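Local coordinates for nucleoporin NUP116 (Candida glabrata, PDB 3NF5), which probably serves as a structural constituent of the nuclear pore complex, this piece being its C-terminal, pore-targeting domain, at residues 13-18 with 43-48; 49-54 with 95-100. All blocks are in the same frame, centred on the assembly; numbering follows the deposited sequence.

Contacts 1 and 2 sit on one antiparallel sheet of the C-terminal domain, with centres about 16 Å apart. Both use strand 47-51. Contact 1 (13-18 with 43-48) lies at the end of the sheet where strand 16-19 is outermost, round the turn from strand 40-43 into 47-51. Contact 2 (49-54 with 95-100) continues along the same strand and pairs it with strand 97-101. They meet directly: Lys48 N lies 2.9 Å from Ser100 O, a probable hydrogen bond, and Lys48 O packs on Ile99 CG2. A salt bridge between Lys48 and Glu50 also ties them. Contact 1 is at the surface; contact 2 is partly buried.

Contact 1 (13-18 with 43-48); sequences DENYYI and NKQYGK
This contact joins the edge strand 16-19 of the antiparallel sheet to the turn between strands 40-43 and 47-51. Tyr16 and Asn43 form a non-hydrogen-bonded antiparallel pair. Asn43 has CG anti to its backbone N (chi1 180°), which carries its amide against one face of the Tyr16 ring. Asn43 ND2 lies over that face, offset toward the rim, 3.3 Å from Tyr16 CE2. Asn43 CB adds a CH-pi contact to the ring. Amide and ring planes are steeply inclined, 71° apart. The Tyr16 hydroxyl bonds outside the contact to Phe72 N.

The Asn15 side chain runs beside that of Asn43 in the same direction, and their amide planes are nearly parallel. Asn15 CB rests 3.4 Å from Asn43 OD1. That oxygen accepts a hydrogen bond from Gln45 N, in the carbonyl plane, which makes an Asx turn and fixes the amide's rotation. Asn15 ND2 meets Gln45 CG. Lys44 N donates to Asn15 O at 2.9 Å, from above the carbonyl plane. A classic beta bulge sets Tyr46 and Gly47 together against Asn43, whose O accepts from both N-H groups.

Tyr17 has CG in the crowded position between N and the carbonyl carbon (chi1 63°). Its ring crosses the bent Lys44 chain at about a right angle. Tyr17 CE2 lies 3.9 Å from Lys44 CE, an oblique approach. Lys48 NZ is salt-bridged to Glu50. A water accepts from Lys48 NZ at 3.0 Å and bonds to Tyr17 OH at 2.7 Å.

Contact 2 (49-54 with 95-100); sequences IEFLDP and VRARIS
Backbone hydrogen bonds hold strands 47-51 and 97-101 together. Glu50 and Arg98 are an antiparallel hydrogen-bonded pair. Glu50 N donates to Arg98 O at 2.8 Å, and Arg98 N donates back to Glu50 O at 2.8 Å. Both donors lie in the carbonyl planes. Leu52 N continues the series to Arg96 O at 2.7 Å, but from above the carbonyl plane.

Apolar side chains meet on the face carrying Ile49, Phe51, Ala97 and Ile99. The Ile49 and Ile99 side chains lie side by side, with their CG1 atoms 3.7 Å apart. Ile49 CG1 also touches Ala97 CB and lies over the rim of one Phe51 ring face. Phe51 CD2 meets CG2 of Val95, just before strand 97-101, at 3.8 Å. This pairing belongs to the middle of the six-stranded antiparallel sheet, where strand 97-101 pairs with 147-152 on its other side.

Charged groups occupy the opposite face and the strand end. Arg96 has CG anti to its backbone N (chi1 -165°) and bends at chi3. Its NH2 forms a salt bridge with Asp53 OD1 at 2.8 Å. The oxygen sits near the guanidinium plane, but NH2 approaches from above the carboxylate. Leu52 CB lies over one face of that guanidinium and Leu52 CD1 over one face of the Arg98 guanidinium, both offset toward the rim. Arg98 NE is salt-bridged to Glu139.

Water links Arg98 to Glu50, whose OE1 is held by Lys48. One molecule donates to Glu50 OE2 at 2.8 Å and accepts from Arg98 NH1 at 3.0 Å.

Contact 1 (13-18 with 43-48)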
loop_
_atom_site.group_PDB
_atom_site.type_symbol
_atom_site.label_atom_id
_atom_site.label_comp_id
_atom_site.label_asym_id
_atom_site.label_seq_id
_atom_site.Cartn_x
_atom_site.Cartn_y
_atom_site.Cartn_z
ATOM N N ASP A 13 -1.045 -1.520 -17.158
ATOM C CA ASP A 13 -0.299 -1.496 -15.928
ATOM C C ASP A 13 0.216 -2.883 -15.559
ATOM O O ASP A 13 -0.501 -3.882 -15.591
ATOM C CB ASP A 13 -1.175 -0.956 -14.793
ATOM C CG ASP A 13 -0.459 -0.980 -13.442
ATOM O OD1 ASP A 13 0.440 -0.107 -13.147
ATOM O OD2 ASP A 13 -0.828 -1.896 -12.679
ATOM N N GLU A 14 1.489 -2.909 -15.229
ATOM C CA GLU A 14 2.125 -4.037 -14.613
ATOM C C GLU A 14 2.101 -3.703 -13.101
ATOM O O GLU A 14 1.811 -2.570 -12.660
ATOM C CB GLU A 14 3.575 -4.156 -15.173
ATOM N N ASN A 15 2.429 -4.654 -12.290
ATOM C CA ASN A 15 2.657 -4.328 -10.873
ATOM C C ASN A 15 1.410 -4.226 -9.960
ATOM O O ASN A 15 1.427 -4.887 -8.908
ATOM C CB ASN A 15 3.511 -3.066 -10.682
ATOM C CG ASN A 15 4.751 -3.041 -11.553
ATOM O OD1 ASN A 15 4.908 -2.147 -12.414
ATOM N ND2 ASN A 15 5.633 -4.006 -11.341
ATOM N N TYR A 16 0.372 -3.450 -10.307
ATOM C CA TYR A 16 -0.794 -3.334 -9.370
ATOM C C TYR A 16 -1.718 -4.506 -9.493
ATOM O O TYR A 16 -1.927 -5.031 -10.556
ATOM C CB TYR A 16 -1.649 -2.062 -9.540
ATOM C CG TYR A 16 -1.017 -0.871 -8.943
ATOM C CD1 TYR A 16 -1.226 -0.542 -7.620
ATOM C CD2 TYR A 16 -0.171 -0.060 -9.692
ATOM C CE1 TYR A 16 -0.649 0.562 -7.042
ATOM C CE2 TYR A 16 0.488 1.025 -9.095
ATOM C CZ TYR A 16 0.220 1.341 -7.786
ATOM O OH TYR A 16 0.804 2.416 -7.166
ATOM N N TYR A 17 -2.337 -4.825 -8.385
ATOM C CA TYR A 17 -3.337 -5.837 -8.339
ATOM C C TYR A 17 -4.321 -5.490 -7.224
ATOM O O TYR A 17 -4.000 -4.753 -6.323
ATOM C CB TYR A 17 -2.737 -7.229 -8.145
ATOM C CG TYR A 17 -2.001 -7.415 -6.858
ATOM C CD1 TYR A 17 -2.637 -7.949 -5.735
ATOM C CD2 TYR A 17 -0.665 -7.032 -6.727
ATOM C CE1 TYR A 17 -1.957 -8.118 -4.527
ATOM C CE2 TYR A 17 0.008 -7.203 -5.556
ATOM C CZ TYR A 17 -0.654 -7.736 -4.447
ATOM O OH TYR A 17 0.002 -7.902 -3.298
ATOM N N ILE A 18 -5.521 -6.043 -7.342
ATOM C CA ILE A 18 -6.581 -5.860 -6.334
ATOM C C ILE A 18 -7.330 -7.184 -6.165
ATOM O O ILE A 18 -7.592 -7.845 -7.170
ATOM C CB ILE A 18 -7.526 -4.742 -6.755
ATOM C CG1 ILE A 18 -8.436 -4.313 -5.614
ATOM C CG2 ILE A 18 -8.358 -5.131 -7.976
ATOM C CD1 ILE A 18 -9.210 -2.991 -5.924
ATOM N N ASN A 43 1.127 -3.432 -5.019
ATOM C CA ASN A 43 2.015 -3.182 -6.104
ATOM C C ASN A 43 3.165 -4.167 -5.861
ATOM O O ASN A 43 3.820 -4.091 -4.858
ATOM C CB ASN A 43 2.490 -1.746 -6.063
ATOM C CG ASN A 43 3.454 -1.433 -7.217
ATOM O OD1 ASN A 43 4.389 -2.227 -7.496
ATOM N ND2 ASN A 43 3.195 -0.354 -7.914
ATOM N N LYS A 44 3.384 -5.096 -6.770
ATOM C CA LYS A 44 4.301 -6.209 -6.569
ATOM C C LYS A 44 5.710 -5.757 -6.276
ATOM O O LYS A 44 6.436 -6.419 -5.544
ATOM C CB LYS A 44 4.356 -7.115 -7.830
ATOM C CG LYS A 44 3.073 -7.926 -8.119
ATOM C CD LYS A 44 3.029 -9.247 -7.360
ATOM C CE LYS A 44 1.717 -10.024 -7.598
ATOM N NZ LYS A 44 1.410 -10.319 -9.062
ATOM N N GLN A 45 6.097 -4.635 -6.867
ATOM C CA GLN A 45 7.429 -4.072 -6.690
ATOM C C GLN A 45 7.625 -3.337 -5.349
ATOM O O GLN A 45 8.739 -3.356 -4.840
ATOM C CB GLN A 45 7.769 -3.069 -7.810
ATOM C CG GLN A 45 8.154 -3.627 -9.149
ATOM C CD GLN A 45 9.052 -2.648 -9.878
ATOM O OE1 GLN A 45 10.284 -2.771 -9.823
ATOM N NE2 GLN A 45 8.453 -1.602 -10.446
ATOM N N TYR A 46 6.572 -2.684 -4.798
ATOM C CA TYR A 46 6.750 -1.683 -3.724
ATOM C C TYR A 46 5.984 -1.876 -2.413
ATOM O O TYR A 46 6.463 -1.424 -1.385
ATOM C CB TYR A 46 6.467 -0.297 -4.238
ATOM C CG TYR A 46 7.387 0.141 -5.397
ATOM C CD1 TYR A 46 8.775 0.054 -5.285
ATOM C CD2 TYR A 46 6.851 0.618 -6.592
ATOM C CE1 TYR A 46 9.632 0.438 -6.409
ATOM C CE2 TYR A 46 7.691 0.966 -7.710
ATOM C CZ TYR A 46 9.065 0.877 -7.596
ATOM O OH TYR A 46 9.882 1.293 -8.689
ATOM N N GLY A 47 4.820 -2.526 -2.423
ATOM C CA GLY A 47 4.106 -2.719 -1.143
ATOM C C GLY A 47 2.677 -3.122 -1.377
ATOM O O GLY A 47 2.225 -3.254 -2.517
ATOM N N LYS A 48 1.956 -3.292 -0.275
ATOM C CA LYS A 48 0.535 -3.601 -0.340
ATOM C C LYS A 48 -0.200 -3.111 0.903
ATOM O O LYS A 48 0.376 -2.923 1.972
ATOM C CB LYS A 48 0.271 -5.083 -0.488
ATOM C CG LYS A 48 0.819 -6.028 0.589
ATOM C CD LYS A 48 0.456 -7.495 0.331
ATOM C CE LYS A 48 1.173 -8.463 1.294
ATOM N NZ LYS A 48 0.615 -9.832 1.085
HETATM O O HOH W 1 -0.562 -10.006 -1.692
#

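Contact 2 (49-54 with 95-100)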
loop_
_atom_site.group_PDB
_atom_site.type_symbol
_atom_site.label_atom_id
_atom_site.label_comp_id
_atom_site.label_asym_id
_atom_site.label_seq_id
_atom_site.Cartn_x
_atom_site.Cartn_y
_atom_site.Cartn_z
ATOM N N ILE A 49 -1.503 -2.955 0.729
ATOM C CA ILE A 49 -2.387 -2.719 1.872
ATOM C C ILE A 49 -3.505 -3.782 1.929
ATOM O O ILE A 49 -4.095 -4.165 0.902
ATOM C CB ILE A 49 -2.938 -1.275 1.836
ATOM C CG1 ILE A 49 -3.760 -1.009 3.117
ATOM C CG2 ILE A 49 -3.654 -1.017 0.579
ATOM C CD1 ILE A 49 -4.106 0.459 3.337
ATOM N N GLU A 50 -3.710 -4.290 3.142
ATOM C CA GLU A 50 -4.653 -5.433 3.443
ATOM C C GLU A 50 -5.598 -4.852 4.522
ATOM O O GLU A 50 -5.205 -4.648 5.642
ATOM C CB GLU A 50 -3.897 -6.670 3.915
ATOM C CG GLU A 50 -3.028 -7.265 2.793
ATOM C CD GLU A 50 -1.908 -8.152 3.277
ATOM O OE1 GLU A 50 -1.492 -9.067 2.511
ATOM O OE2 GLU A 50 -1.400 -7.924 4.382
ATOM N N PHE A 51 -6.801 -4.496 4.112
ATOM C CA PHE A 51 -7.793 -3.940 5.002
ATOM C C PHE A 51 -8.320 -5.045 5.918
ATOM O O PHE A 51 -8.666 -6.127 5.466
ATOM C CB PHE A 51 -8.917 -3.289 4.215
ATOM C CG PHE A 51 -8.479 -2.089 3.492
ATOM C CD1 PHE A 51 -8.007 -2.192 2.199
ATOM C CD2 PHE A 51 -8.417 -0.888 4.141
ATOM C CE1 PHE A 51 -7.538 -1.080 1.545
ATOM C CE2 PHE A 51 -7.930 0.221 3.525
ATOM C CZ PHE A 51 -7.488 0.130 2.202
ATOM N N LEU A 52 -8.322 -4.771 7.199
ATOM C CA LEU A 52 -8.603 -5.794 8.196
ATOM C C LEU A 52 -10.039 -5.697 8.684
ATOM O O LEU A 52 -10.533 -6.634 9.251
ATOM C CB LEU A 52 -7.630 -5.689 9.323
ATOM C CG LEU A 52 -6.201 -5.902 8.892
ATOM C CD1 LEU A 52 -5.274 -5.629 10.083
ATOM C CD2 LEU A 52 -5.991 -7.292 8.376
ATOM N N ASP A 53 -10.717 -4.576 8.453
ATOM C CA ASP A 53 -12.163 -4.546 8.592
ATOM C C ASP A 53 -12.853 -4.507 7.249
ATOM O O ASP A 53 -12.230 -4.077 6.266
ATOM C CB ASP A 53 -12.537 -3.320 9.360
ATOM C CG ASP A 53 -12.102 -3.382 10.847
ATOM O OD1 ASP A 53 -12.055 -4.489 11.466
ATOM O OD2 ASP A 53 -11.763 -2.282 11.340
ATOM N N PRO A 54 -14.174 -4.811 7.206
ATOM C CA PRO A 54 -14.961 -4.485 5.998
ATOM C C PRO A 54 -14.796 -3.042 5.490
ATOM O O PRO A 54 -14.811 -2.091 6.264
ATOM C CB PRO A 54 -16.401 -4.716 6.437
ATOM C CG PRO A 54 -16.322 -5.617 7.638
ATOM C CD PRO A 54 -15.036 -5.266 8.320
ATOM N N VAL A 95 -10.416 2.644 7.526
ATOM C CA VAL A 95 -10.610 1.592 8.493
ATOM C C VAL A 95 -9.261 0.880 8.755
ATOM O O VAL A 95 -8.205 1.271 8.184
ATOM C CB VAL A 95 -11.647 0.563 7.958
ATOM C CG1 VAL A 95 -13.022 1.265 7.650
ATOM C CG2 VAL A 95 -11.121 -0.197 6.702
ATOM N N ARG A 96 -9.292 -0.148 9.586
ATOM C CA ARG A 96 -8.095 -0.800 10.073
ATOM C C ARG A 96 -7.426 -1.583 8.921
ATOM O O ARG A 96 -8.119 -2.208 8.137
ATOM C CB ARG A 96 -8.461 -1.689 11.240
ATOM C CG ARG A 96 -7.318 -2.174 12.080
ATOM C CD ARG A 96 -7.834 -2.769 13.363
ATOM N NE ARG A 96 -8.927 -3.703 13.056
ATOM C CZ ARG A 96 -8.822 -5.038 12.960
ATOM N NH1 ARG A 96 -7.674 -5.667 13.196
ATOM N NH2 ARG A 96 -9.896 -5.759 12.638
ATOM N N ALA A 97 -6.098 -1.562 8.871
ATOM C CA ALA A 97 -5.368 -2.114 7.716
ATOM C C ALA A 97 -3.952 -2.513 8.144
ATOM O O ALA A 97 -3.451 -2.035 9.142
ATOM C CB ALA A 97 -5.347 -1.122 6.529
ATOM N N ARG A 98 -3.352 -3.426 7.410
ATOM C CA ARG A 98 -1.977 -3.818 7.618
ATOM C C ARG A 98 -1.347 -3.429 6.307
ATOM O O ARG A 98 -1.843 -3.825 5.167
ATOM C CB ARG A 98 -1.836 -5.312 7.854
ATOM C CG ARG A 98 -0.414 -5.823 7.853
ATOM C CD ARG A 98 -0.267 -7.303 8.287
ATOM N NE ARG A 98 -0.605 -7.542 9.700
ATOM C CZ ARG A 98 -1.663 -8.215 10.139
ATOM N NH1 ARG A 98 -2.567 -8.761 9.302
ATOM N NH2 ARG A 98 -1.826 -8.328 11.448
ATOM N N ILE A 99 -0.253 -2.691 6.468
ATOM C CA ILE A 99 0.548 -2.207 5.318
ATOM C C ILE A 99 1.948 -2.840 5.286
ATOM O O ILE A 99 2.626 -2.946 6.319
ATOM C CB ILE A 99 0.592 -0.683 5.368
ATOM C CG1 ILE A 99 -0.868 -0.139 5.312
ATOM C CG2 ILE A 99 1.488 -0.140 4.152
ATOM C CD1 ILE A 99 -1.076 1.321 5.425
ATOM N N SER A 100 2.355 -3.339 4.123
ATOM C CA SER A 100 3.700 -3.882 3.946
ATOM C C SER A 100 4.424 -3.024 2.863
ATOM O O SER A 100 3.849 -2.753 1.840
ATOM C CB SER A 100 3.658 -5.352 3.496
ATOM O OG SER A 100 2.902 -6.196 4.392
HETATM O O HOH W 2 0.084 -5.743 4.153
HETATM O O HOH W 3 -2.544 -9.495 6.442
#